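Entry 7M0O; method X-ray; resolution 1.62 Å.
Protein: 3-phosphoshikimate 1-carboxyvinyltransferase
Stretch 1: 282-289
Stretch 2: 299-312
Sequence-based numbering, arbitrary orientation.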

# COMPACT_ATOMS: atom_id res chain seq x y z
N GLU A 282 -13.22 -28.54 -3.04
CA GLU A 282 -12.14 -28.94 -3.93
C GLU A 282 -10.99 -27.96 -3.73
O GLU A 282 -11.17 -26.76 -3.96
CB GLU A 282 -12.61 -28.96 -5.38
CG GLU A 282 -11.65 -29.64 -6.35
CD GLU A 282 -11.95 -31.13 -6.53
OE1 GLU A 282 -13.14 -31.50 -6.56
OE2 GLU A 282 -10.99 -31.93 -6.64
N LEU A 283 -9.84 -28.47 -3.29
CA LEU A 283 -8.62 -27.67 -3.16
C LEU A 283 -7.52 -28.46 -3.85
O LEU A 283 -6.89 -29.32 -3.23
CB LEU A 283 -8.27 -27.39 -1.71
CG LEU A 283 -7.54 -26.07 -1.43
CD1 LEU A 283 -8.41 -24.88 -1.75
CD2 LEU A 283 -7.07 -26.00 0.02
N ARG A 284 -7.30 -28.19 -5.14
CA ARG A 284 -6.42 -29.03 -5.94
C ARG A 284 -5.00 -28.48 -5.95
O ARG A 284 -4.78 -27.28 -6.11
CB ARG A 284 -6.94 -29.14 -7.38
CG ARG A 284 -8.33 -29.75 -7.42
CD ARG A 284 -8.80 -30.05 -8.84
NE ARG A 284 -8.82 -28.85 -9.68
CZ ARG A 284 -9.89 -28.09 -9.90
NH1 ARG A 284 -11.05 -28.39 -9.33
NH2 ARG A 284 -9.79 -27.03 -10.67
N GLY A 285 -4.03 -29.39 -5.82
CA GLY A 285 -2.64 -28.97 -5.90
C GLY A 285 -2.28 -28.44 -7.28
O GLY A 285 -2.95 -28.68 -8.28
N LEU A 286 -1.18 -27.69 -7.31
CA LEU A 286 -0.75 -27.02 -8.53
C LEU A 286 0.66 -26.50 -8.34
O LEU A 286 1.20 -26.48 -7.23
CB LEU A 286 -1.67 -25.87 -8.93
CG LEU A 286 -2.21 -24.86 -7.90
CD1 LEU A 286 -1.13 -24.08 -7.18
CD2 LEU A 286 -3.20 -23.91 -8.55
N THR A 287 1.24 -26.06 -9.45
CA THR A 287 2.43 -25.22 -9.47
C THR A 287 2.00 -23.80 -9.80
O THR A 287 1.26 -23.58 -10.76
CB THR A 287 3.42 -25.72 -10.52
OG1 THR A 287 3.91 -27.01 -10.13
CG2 THR A 287 4.58 -24.74 -10.64
N ALA A 288 2.48 -22.84 -9.01
CA ALA A 288 2.12 -21.44 -9.21
C ALA A 288 3.38 -20.58 -9.24
O ALA A 288 4.19 -20.62 -8.31
CB ALA A 288 1.17 -20.96 -8.11
N ASN A 289 3.55 -19.83 -10.32
CA ASN A 289 4.60 -18.81 -10.37
C ASN A 289 4.06 -17.58 -9.66
O ASN A 289 3.13 -16.94 -10.15
CB ASN A 289 4.97 -18.52 -11.82
CG ASN A 289 6.05 -17.46 -11.96
OD1 ASN A 289 6.04 -16.43 -11.28
ND2 ASN A 289 6.98 -17.70 -12.87
N THR A 299 0.43 -16.84 2.04
CA THR A 299 -0.99 -17.16 2.11
C THR A 299 -1.28 -18.50 1.47
O THR A 299 -2.08 -19.30 1.99
CB THR A 299 -1.81 -16.05 1.45
OG1 THR A 299 -1.33 -14.77 1.89
CG2 THR A 299 -3.29 -16.18 1.84
N LEU A 300 -0.65 -18.78 0.31
CA LEU A 300 -0.81 -20.07 -0.33
C LEU A 300 -0.10 -21.18 0.44
O LEU A 300 -0.63 -22.29 0.58
CB LEU A 300 -0.29 -20.02 -1.77
CG LEU A 300 -0.39 -21.37 -2.51
CD1 LEU A 300 -1.82 -21.88 -2.51
CD2 LEU A 300 0.15 -21.30 -3.95
N ALA A 301 1.11 -20.92 0.92
CA ALA A 301 1.83 -21.94 1.67
C ALA A 301 1.03 -22.45 2.86
O ALA A 301 1.08 -23.63 3.20
CB ALA A 301 3.18 -21.39 2.13
N ALA A 302 0.24 -21.57 3.48
CA ALA A 302 -0.46 -21.94 4.71
C ALA A 302 -1.74 -22.75 4.47
O ALA A 302 -2.20 -23.41 5.41
CB ALA A 302 -0.77 -20.68 5.52
N ILE A 303 -2.32 -22.74 3.26
CA ILE A 303 -3.46 -23.62 2.96
C ILE A 303 -3.04 -24.86 2.19
O ILE A 303 -3.85 -25.80 2.07
CB ILE A 303 -4.58 -22.87 2.18
CG1 ILE A 303 -4.09 -22.40 0.81
CG2 ILE A 303 -5.10 -21.71 3.02
CD1 ILE A 303 -5.19 -21.84 -0.09
N ALA A 304 -1.79 -24.93 1.73
CA ALA A 304 -1.35 -26.09 0.96
C ALA A 304 -1.40 -27.42 1.72
O ALA A 304 -1.52 -28.46 1.05
CB ALA A 304 0.07 -25.83 0.43
N PRO A 305 -1.31 -27.49 3.06
CA PRO A 305 -1.41 -28.80 3.72
C PRO A 305 -2.70 -29.54 3.41
O PRO A 305 -2.75 -30.77 3.56
CB PRO A 305 -1.31 -28.46 5.21
CG PRO A 305 -0.46 -27.23 5.22
CD PRO A 305 -0.85 -26.45 4.01
N PHE A 306 -3.74 -28.82 2.97
CA PHE A 306 -5.06 -29.38 2.72
C PHE A 306 -5.33 -29.63 1.24
O PHE A 306 -6.43 -30.06 0.89
CB PHE A 306 -6.13 -28.45 3.30
CG PHE A 306 -5.78 -27.95 4.67
CD1 PHE A 306 -6.04 -28.72 5.79
CD2 PHE A 306 -5.17 -26.71 4.84
CE1 PHE A 306 -5.72 -28.26 7.05
CE2 PHE A 306 -4.84 -26.26 6.10
CZ PHE A 306 -5.11 -27.04 7.21
N ALA A 307 -4.35 -29.41 0.37
CA ALA A 307 -4.56 -29.59 -1.07
C ALA A 307 -4.58 -31.08 -1.43
O ALA A 307 -4.22 -31.95 -0.63
CB ALA A 307 -3.49 -28.86 -1.88
N SER A 308 -5.02 -31.36 -2.66
CA SER A 308 -5.15 -32.71 -3.19
C SER A 308 -3.84 -33.31 -3.68
O SER A 308 -3.80 -34.51 -3.99
CB SER A 308 -6.12 -32.71 -4.37
OG SER A 308 -5.51 -32.15 -5.52
N ALA A 309 -2.78 -32.50 -3.82
CA ALA A 309 -1.52 -32.89 -4.44
C ALA A 309 -0.47 -31.85 -4.06
O ALA A 309 -0.84 -30.82 -3.49
CB ALA A 309 -1.67 -32.97 -5.96
N PRO A 310 0.82 -32.04 -4.36
CA PRO A 310 1.82 -31.02 -3.99
C PRO A 310 1.47 -29.63 -4.51
O PRO A 310 0.90 -29.46 -5.59
CB PRO A 310 3.11 -31.54 -4.63
CG PRO A 310 2.94 -33.01 -4.64
CD PRO A 310 1.47 -33.27 -4.85
N VAL A 311 1.83 -28.64 -3.71
CA VAL A 311 1.73 -27.24 -4.09
C VAL A 311 3.16 -26.75 -4.24
O VAL A 311 3.92 -26.73 -3.28
CB VAL A 311 0.95 -26.41 -3.05
CG1 VAL A 311 1.01 -24.94 -3.41
CG2 VAL A 311 -0.51 -26.89 -2.98
N ARG A 312 3.54 -26.40 -5.46
CA ARG A 312 4.88 -25.90 -5.72
C ARG A 312 4.81 -24.44 -6.11
O ARG A 312 4.18 -24.09 -7.12
CB ARG A 312 5.56 -26.72 -6.81
CG ARG A 312 7.02 -26.34 -7.04
CD ARG A 312 7.69 -27.31 -8.00
NE ARG A 312 9.00 -26.85 -8.48
CZ ARG A 312 10.16 -27.34 -8.06
NH1 ARG A 312 10.18 -28.30 -7.14
NH2 ARG A 312 11.29 -26.89 -8.56

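Two segments of 3-phosphoshikimate 1-carboxyvinyltransferase join through a short parallel strand pairing, burying 539 Å² summed over both sides, and four of the five hydrogen bonds between them are main-chain to main-chain. Where the strands pair, Arg-312 N donates to Leu-286 O (2.9 Å) and Ala-288 N to Arg-312 O (2.8 Å), both nearly straight at 161°, so Arg-312 is gripped through both its amide and its carbonyl. The bond from Leu-286 N to Pro-310 O (3.2 Å) is weak, bent to 122°. Farther back, Ser-308 N donates to Leu-283 O (2.8 Å), which also receives a CA-H contact from Ala-307 CA (3.2 Å). Ser-308 points its CB toward the partner, and its p rotamer (chi1 75°) places OG where Gly-285 N can donate to it (3.1 Å, 158°): a side-chain oxygen thus serves as acceptor for a main-chain amide. Gly-285 suits its place because a CB here would lie 2.3 Å from Ala-309 O and 2.7 Å from Pro-310 O; without one, its CA approaches these carbonyls at 3.5 Å and 3.6 Å. Leu-283, buried, has an off-well chi1 of -149° with chi2 p; its CD2 lies 4.2 Å from Phe-306 CB and 3.8 Å from Ile-303 O. Leu-286, p at both chi1 and chi2, brings CD1 to 4.4 Å from both Leu-300 CD2 and Val-311 CG1. Leu-300 (t, p) also sets CD2 4.3 Å from Ala-288 CB, a small methyl on the strand that adds apolar contact with this helix residue. Thr-287 and Arg-312 put their side chains on the same face of the sheet: with Thr-287 in m, its OG1 sits 3.7 Å from Arg-312 CB, a packing contact. The Arg-312 chain is extended, t through chi3, so its aliphatic base packs here while its guanidinium leads away to hydrogen-bond elsewhere in the structure.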